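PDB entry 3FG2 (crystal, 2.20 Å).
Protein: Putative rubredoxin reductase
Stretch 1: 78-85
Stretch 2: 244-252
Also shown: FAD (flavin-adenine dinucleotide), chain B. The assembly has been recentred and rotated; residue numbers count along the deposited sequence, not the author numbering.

Stretch 1 (78-85) RMVSIDRE
Stretch 2 (244-252) EIAAAAGLP

The adenine of FAD docks on the backbone of Met-79, at one end of this strand-helix contact. Met-79 N donates to FAD N1A at 3.1 Å, and FAD N6A donates back to Met-79 O, also at 3.1 Å. Ile-245 CD1 reaches the same carbonyl, 3.1 Å from Met-79 O, and lies 3.5 Å from FAD N6A.

Strand 79-83 and helix 244-248 run nearly parallel, 25° apart, with axes 7.5 Å apart at closest approach. Val-80 breaks from ordinary strand angles at -125/-21. Ala-248 N bonds Glu-244 O at 2.8 Å. Ser-81 pairs in register with Ile-245, and Ile-82 with Ala-249, each with CA atoms 6.0 Å apart. Met-79 and Ile-82 point toward the helix; Val-80, Ser-81 and Asp-83 point away.

Ile-245 (m, t) gives up the most surface, 108 Å². The packing is apolar: Ile-245 CG2 lies 3.7 Å from Met-79 SD (p, 139°, p) and 3.9 Å from Ile-82 CG1. Ile-82 is also m, t; Ile-82 CB sits 4.1 Å from Ala-249 CB.

Ala-249 leaves helical geometry at -90/12. Ala-249 O accepts the one hydrogen bond between the stretches, from Arg-84 NH1 at 3.0 Å. At 169° it is nearly linear, because Ala-249 O lies near the guanidinium plane. Arg-84 has chi1-chi3 m, t, p. Leu-251 (m, t) covers one face of the Arg-84 guanidinium, with Leu-251 CD2 3.4 Å from Arg-84 CZ. Gly-250 adopts 84/-1, where a CB would jam against the preceding carbonyl.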

ATOM      1  N   ARG A  78     -20.896   4.505   6.364  1.00 40.34           N
ATOM      2  CA  ARG A  78     -20.052   3.329   6.565  1.00 39.56           C
ATOM      3  C   ARG A  78     -20.895   2.053   6.649  1.00 38.43           C
ATOM      4  O   ARG A  78     -21.932   2.045   7.308  1.00 38.84           O
ATOM      5  CB  ARG A  78     -19.252   3.492   7.861  1.00 41.11           C
ATOM      6  CG  ARG A  78     -18.460   2.269   8.278  1.00 44.14           C
ATOM      7  CD  ARG A  78     -17.929   2.415   9.701  1.00 48.43           C
ATOM      8  NE  ARG A  78     -17.169   1.240  10.136  1.00 51.69           N
ATOM      9  CZ  ARG A  78     -15.941   0.941   9.718  1.00 52.55           C
ATOM     10  NH1 ARG A  78     -15.316   1.735   8.855  1.00 52.75           N
ATOM     11  NH2 ARG A  78     -15.339  -0.158  10.157  1.00 52.22           N
ATOM     12  N   MET A  79     -20.472   0.980   5.981  1.00 36.28           N
ATOM     13  CA  MET A  79     -21.232  -0.264   6.064  1.00 36.65           C
ATOM     14  C   MET A  79     -20.819  -0.960   7.353  1.00 36.39           C
ATOM     15  O   MET A  79     -19.651  -0.914   7.741  1.00 35.82           O
ATOM     16  CB  MET A  79     -20.977  -1.189   4.857  1.00 35.84           C
ATOM     17  CG  MET A  79     -19.677  -1.995   4.875  1.00 37.20           C
ATOM     18  SD  MET A  79     -19.886  -3.721   4.269  1.00 34.36           S
ATOM     19  CE  MET A  79     -19.976  -3.496   2.599  1.00 37.06           C
ATOM     20  N   VAL A  80     -21.783  -1.584   8.021  1.00 35.34           N
ATOM     21  CA  VAL A  80     -21.520  -2.276   9.274  1.00 35.32           C
ATOM     22  C   VAL A  80     -21.973  -3.730   9.230  1.00 35.72           C
ATOM     23  O   VAL A  80     -21.501  -4.557  10.008  1.00 36.23           O
ATOM     24  CB  VAL A  80     -22.241  -1.585  10.441  1.00 35.57           C
ATOM     25  CG1 VAL A  80     -21.683  -0.184  10.638  1.00 37.47           C
ATOM     26  CG2 VAL A  80     -23.732  -1.513  10.155  1.00 36.04           C
ATOM     27  N   SER A  81     -22.884  -4.036   8.311  1.00 35.11           N
ATOM     28  CA  SER A  81     -23.414  -5.385   8.181  1.00 35.72           C
ATOM     29  C   SER A  81     -23.859  -5.697   6.756  1.00 34.24           C
ATOM     30  O   SER A  81     -24.182  -4.797   5.986  1.00 34.17           O
ATOM     31  CB  SER A  81     -24.601  -5.561   9.132  1.00 36.86           C
ATOM     32  OG  SER A  81     -25.212  -6.828   8.959  1.00 41.35           O
ATOM     33  N   ILE A  82     -23.877  -6.978   6.413  1.00 33.71           N
ATOM     34  CA  ILE A  82     -24.298  -7.397   5.083  1.00 36.60           C
ATOM     35  C   ILE A  82     -25.352  -8.506   5.136  1.00 38.68           C
ATOM     36  O   ILE A  82     -25.110  -9.581   5.697  1.00 39.33           O
ATOM     37  CB  ILE A  82     -23.114  -7.922   4.259  1.00 34.82           C
ATOM     38  CG1 ILE A  82     -22.061  -6.827   4.099  1.00 32.91           C
ATOM     39  CG2 ILE A  82     -23.607  -8.393   2.896  1.00 34.97           C
ATOM     40  CD1 ILE A  82     -20.808  -7.305   3.421  1.00 30.31           C
ATOM     41  N   ASP A  83     -26.520  -8.239   4.553  1.00 40.08           N
ATOM     42  CA  ASP A  83     -27.599  -9.224   4.519  1.00 40.95           C
ATOM     43  C   ASP A  83     -27.545  -9.893   3.156  1.00 41.09           C
ATOM     44  O   ASP A  83     -28.219  -9.468   2.221  1.00 41.12           O
ATOM     45  CB  ASP A  83     -28.962  -8.548   4.699  1.00 41.43           C
ATOM     46  CG  ASP A  83     -30.103  -9.553   4.821  1.00 41.35           C
ATOM     47  OD1 ASP A  83     -29.910 -10.736   4.459  1.00 40.22           O
ATOM     48  OD2 ASP A  83     -31.198  -9.154   5.271  1.00 42.14           O
ATOM     49  N   ARG A  84     -26.728 -10.930   3.045  1.00 41.77           N
ATOM     50  CA  ARG A  84     -26.573 -11.632   1.783  1.00 43.30           C
ATOM     51  C   ARG A  84     -27.889 -12.180   1.254  1.00 46.37           C
ATOM     52  O   ARG A  84     -28.194 -12.022   0.072  1.00 47.49           O
ATOM     53  CB  ARG A  84     -25.564 -12.769   1.936  1.00 40.11           C
ATOM     54  CG  ARG A  84     -24.148 -12.306   2.212  1.00 36.40           C
ATOM     55  CD  ARG A  84     -23.275 -13.480   2.625  1.00 34.10           C
ATOM     56  NE  ARG A  84     -23.209 -14.512   1.597  1.00 30.47           N
ATOM     57  CZ  ARG A  84     -22.738 -15.735   1.802  1.00 30.27           C
ATOM     58  NH1 ARG A  84     -22.291 -16.080   3.002  1.00 30.52           N
ATOM     59  NH2 ARG A  84     -22.703 -16.610   0.806  1.00 27.78           N
ATOM     60  N   GLU A  85     -28.668 -12.818   2.124  1.00 48.84           N
ATOM     61  CA  GLU A  85     -29.944 -13.390   1.705  1.00 50.62           C
ATOM     62  C   GLU A  85     -30.884 -12.322   1.151  1.00 49.97           C
ATOM     63  O   GLU A  85     -31.495 -12.510   0.101  1.00 49.61           O
ATOM     64  CB  GLU A  85     -30.611 -14.121   2.873  1.00 53.88           C
ATOM     65  CG  GLU A  85     -31.939 -14.786   2.507  1.00 59.91           C
ATOM     66  CD  GLU A  85     -32.598 -15.500   3.684  1.00 63.95           C
ATOM     67  OE1 GLU A  85     -32.761 -14.871   4.755  1.00 65.69           O
ATOM     68  OE2 GLU A  85     -32.962 -16.691   3.537  1.00 65.20           O
ATOM     69  N   GLU A 244     -13.479  -8.275   8.729  1.00 34.39           N
ATOM     70  CA  GLU A 244     -14.484  -8.527   9.762  1.00 36.55           C
ATOM     71  C   GLU A 244     -15.937  -8.618   9.286  1.00 37.50           C
ATOM     72  O   GLU A 244     -16.564  -9.675   9.397  1.00 38.30           O
ATOM     73  CB  GLU A 244     -14.374  -7.474  10.868  1.00 38.58           C
ATOM     74  CG  GLU A 244     -13.138  -7.608  11.754  1.00 40.13           C
ATOM     75  CD  GLU A 244     -11.820  -7.505  10.987  1.00 42.31           C
ATOM     76  OE1 GLU A 244     -11.728  -6.680  10.050  1.00 40.43           O
ATOM     77  OE2 GLU A 244     -10.869  -8.238  11.337  1.00 43.35           O
ATOM     78  N   ILE A 245     -16.472  -7.519   8.764  1.00 36.46           N
ATOM     79  CA  ILE A 245     -17.851  -7.499   8.291  1.00 35.90           C
ATOM     80  C   ILE A 245     -18.174  -8.626   7.307  1.00 35.91           C
ATOM     81  O   ILE A 245     -19.209  -9.279   7.427  1.00 35.57           O
ATOM     82  CB  ILE A 245     -18.180  -6.147   7.648  1.00 35.85           C
ATOM     83  CG1 ILE A 245     -18.077  -5.046   8.707  1.00 36.40           C
ATOM     84  CG2 ILE A 245     -19.577  -6.179   7.045  1.00 37.02           C
ATOM     85  CD1 ILE A 245     -18.218  -3.639   8.167  1.00 35.77           C
ATOM     86  N   ALA A 246     -17.289  -8.861   6.344  1.00 35.38           N
ATOM     87  CA  ALA A 246     -17.498  -9.917   5.360  1.00 35.18           C
ATOM     88  C   ALA A 246     -17.519 -11.295   6.028  1.00 35.73           C
ATOM     89  O   ALA A 246     -18.299 -12.177   5.652  1.00 34.97           O
ATOM     90  CB  ALA A 246     -16.401  -9.863   4.306  1.00 34.56           C
ATOM     91  N   ALA A 247     -16.650 -11.476   7.017  1.00 36.38           N
ATOM     92  CA  ALA A 247     -16.561 -12.738   7.748  1.00 37.33           C
ATOM     93  C   ALA A 247     -17.811 -12.912   8.603  1.00 37.31           C
ATOM     94  O   ALA A 247     -18.290 -14.027   8.814  1.00 36.53           O
ATOM     95  CB  ALA A 247     -15.315 -12.744   8.634  1.00 36.56           C
ATOM     96  N   ALA A 248     -18.331 -11.792   9.094  1.00 37.01           N
ATOM     97  CA  ALA A 248     -19.525 -11.808   9.918  1.00 37.81           C
ATOM     98  C   ALA A 248     -20.707 -12.305   9.083  1.00 38.48           C
ATOM     99  O   ALA A 248     -21.661 -12.876   9.616  1.00 39.40           O
ATOM    100  CB  ALA A 248     -19.801 -10.407  10.453  1.00 37.22           C
ATOM    101  N   ALA A 249     -20.636 -12.090   7.772  1.00 36.34           N
ATOM    102  CA  ALA A 249     -21.702 -12.514   6.877  1.00 34.47           C
ATOM    103  C   ALA A 249     -21.463 -13.926   6.357  1.00 33.81           C
ATOM    104  O   ALA A 249     -22.131 -14.375   5.427  1.00 35.82           O
ATOM    105  CB  ALA A 249     -21.827 -11.537   5.713  1.00 33.82           C
ATOM    106  N   GLY A 250     -20.506 -14.627   6.949  1.00 32.03           N
ATOM    107  CA  GLY A 250     -20.238 -15.987   6.521  1.00 31.73           C
ATOM    108  C   GLY A 250     -19.312 -16.148   5.327  1.00 32.08           C
ATOM    109  O   GLY A 250     -19.025 -17.282   4.914  1.00 30.91           O
ATOM    110  N   LEU A 251     -18.848 -15.037   4.758  1.00 31.80           N
ATOM    111  CA  LEU A 251     -17.941 -15.112   3.613  1.00 31.16           C
ATOM    112  C   LEU A 251     -16.564 -15.560   4.095  1.00 31.15           C
ATOM    113  O   LEU A 251     -16.046 -15.050   5.094  1.00 31.18           O
ATOM    114  CB  LEU A 251     -17.839 -13.754   2.920  1.00 30.08           C
ATOM    115  CG  LEU A 251     -19.142 -13.224   2.313  1.00 32.58           C
ATOM    116  CD1 LEU A 251     -18.887 -11.878   1.643  1.00 30.67           C
ATOM    117  CD2 LEU A 251     -19.688 -14.228   1.300  1.00 31.10           C
ATOM    118  N   PRO A 252     -15.960 -16.542   3.405  1.00 30.24           N
ATOM    119  CA  PRO A 252     -14.635 -17.027   3.808  1.00 30.13           C
ATOM    120  C   PRO A 252     -13.599 -15.907   3.829  1.00 29.20           C
ATOM    121  O   PRO A 252     -13.578 -15.050   2.945  1.00 30.72           O
ATOM    122  CB  PRO A 252     -14.322 -18.090   2.758  1.00 30.33           C
ATOM    123  CG  PRO A 252     -15.684 -18.609   2.398  1.00 29.78           C
ATOM    124  CD  PRO A 252     -16.492 -17.338   2.288  1.00 29.47           C
TER
HETATM  125  PA  FAD B 449      -7.662   2.172   0.572  1.00 26.04           P
HETATM  126  O1A FAD B 449      -7.085   2.018   1.933  1.00 24.05           O
HETATM  127  O2A FAD B 449      -7.223   3.137  -0.271  1.00 25.47           O
HETATM  128  O5B FAD B 449      -9.082   2.630   0.941  1.00 24.90           O
HETATM  129  C5B FAD B 449      -9.996   1.887   1.809  1.00 25.89           C
HETATM  130  C4B FAD B 449     -11.135   2.886   2.104  1.00 25.82           C
HETATM  131  O4B FAD B 449     -12.290   2.096   2.580  1.00 24.46           O
HETATM  132  C3B FAD B 449     -10.850   3.913   3.215  1.00 27.30           C
HETATM  133  O3B FAD B 449     -11.169   5.239   2.932  1.00 30.34           O
HETATM  134  C2B FAD B 449     -11.536   3.289   4.397  1.00 27.08           C
HETATM  135  O2B FAD B 449     -11.789   4.185   5.434  1.00 27.50           O
HETATM  136  C1B FAD B 449     -12.802   2.801   3.758  1.00 27.42           C
HETATM  137  N9A FAD B 449     -13.557   1.763   4.463  1.00 28.16           N
HETATM  138  C8A FAD B 449     -13.047   0.721   5.195  1.00 28.21           C
HETATM  139  N7A FAD B 449     -13.990  -0.052   5.721  1.00 29.32           N
HETATM  140  C5A FAD B 449     -15.170   0.502   5.319  1.00 29.92           C
HETATM  141  C6A FAD B 449     -16.577   0.118   5.572  1.00 31.86           C
HETATM  142  N6A FAD B 449     -16.946  -0.915   6.294  1.00 33.57           N
HETATM  143  N1A FAD B 449     -17.516   0.941   4.983  1.00 32.68           N
HETATM  144  C2A FAD B 449     -17.175   2.032   4.220  1.00 32.09           C
HETATM  145  N3A FAD B 449     -15.918   2.450   3.942  1.00 31.63           N
HETATM  146  C4A FAD B 449     -14.945   1.652   4.515  1.00 29.84           C
HETATM  147  N1  FAD B 449       1.162   2.059  -3.078  1.00 20.90           N
HETATM  148  C2  FAD B 449       1.948   2.228  -4.142  1.00 21.55           C
HETATM  149  O2  FAD B 449       1.883   1.499  -5.084  1.00 21.84           O
HETATM  150  N3  FAD B 449       2.906   3.292  -4.218  1.00 21.24           N
HETATM  151  C4  FAD B 449       3.059   4.202  -3.187  1.00 23.27           C
HETATM  152  O4  FAD B 449       3.880   5.096  -3.289  1.00 25.16           O
HETATM  153  C4X FAD B 449       2.202   4.030  -2.018  1.00 22.39           C
HETATM  154  N5  FAD B 449       2.299   4.896  -0.980  1.00 22.12           N
HETATM  155  C5X FAD B 449       1.466   4.711   0.109  1.00 20.30           C
HETATM  156  C6  FAD B 449       1.574   5.639   1.183  1.00 19.35           C
HETATM  157  C7  FAD B 449       0.780   5.541   2.308  1.00 18.35           C
HETATM  158  C7M FAD B 449       0.934   6.555   3.424  1.00 18.38           C
HETATM  159  C8  FAD B 449      -0.203   4.456   2.413  1.00 18.14           C
HETATM  160  C8M FAD B 449      -1.108   4.288   3.614  1.00 13.57           C
HETATM  161  C9  FAD B 449      -0.315   3.528   1.357  1.00 17.70           C
HETATM  162  C9A FAD B 449       0.505   3.647   0.209  1.00 20.48           C
HETATM  163  N10 FAD B 449       0.432   2.735  -0.926  1.00 21.33           N
HETATM  164  C10 FAD B 449       1.242   2.907  -2.013  1.00 20.51           C
HETATM  165  C1' FAD B 449      -0.560   1.633  -0.847  1.00 18.76           C
HETATM  166  C2' FAD B 449      -1.912   2.072  -1.488  1.00 20.47           C
HETATM  167  O2' FAD B 449      -2.337   3.256  -0.850  1.00 21.53           O
HETATM  168  C3' FAD B 449      -2.906   0.946  -1.293  1.00 19.73           C
HETATM  169  O3' FAD B 449      -2.448  -0.217  -1.972  1.00 19.89           O
HETATM  170  C4' FAD B 449      -4.262   1.355  -1.843  1.00 21.07           C
HETATM  171  O4' FAD B 449      -4.745   2.546  -1.169  1.00 19.28           O
HETATM  172  C5' FAD B 449      -5.230   0.217  -1.626  1.00 21.06           C
HETATM  173  O5' FAD B 449      -6.633   0.695  -2.169  1.00 21.57           O
HETATM  174  P   FAD B 449      -7.885   0.232  -1.480  1.00 24.67           P
HETATM  175  O1P FAD B 449      -8.989   0.901  -2.348  1.00 26.46           O
HETATM  176  O2P FAD B 449      -7.992  -1.152  -1.353  1.00 25.23           O
HETATM  177  O3P FAD B 449      -7.942   0.765  -0.116  1.00 26.60           O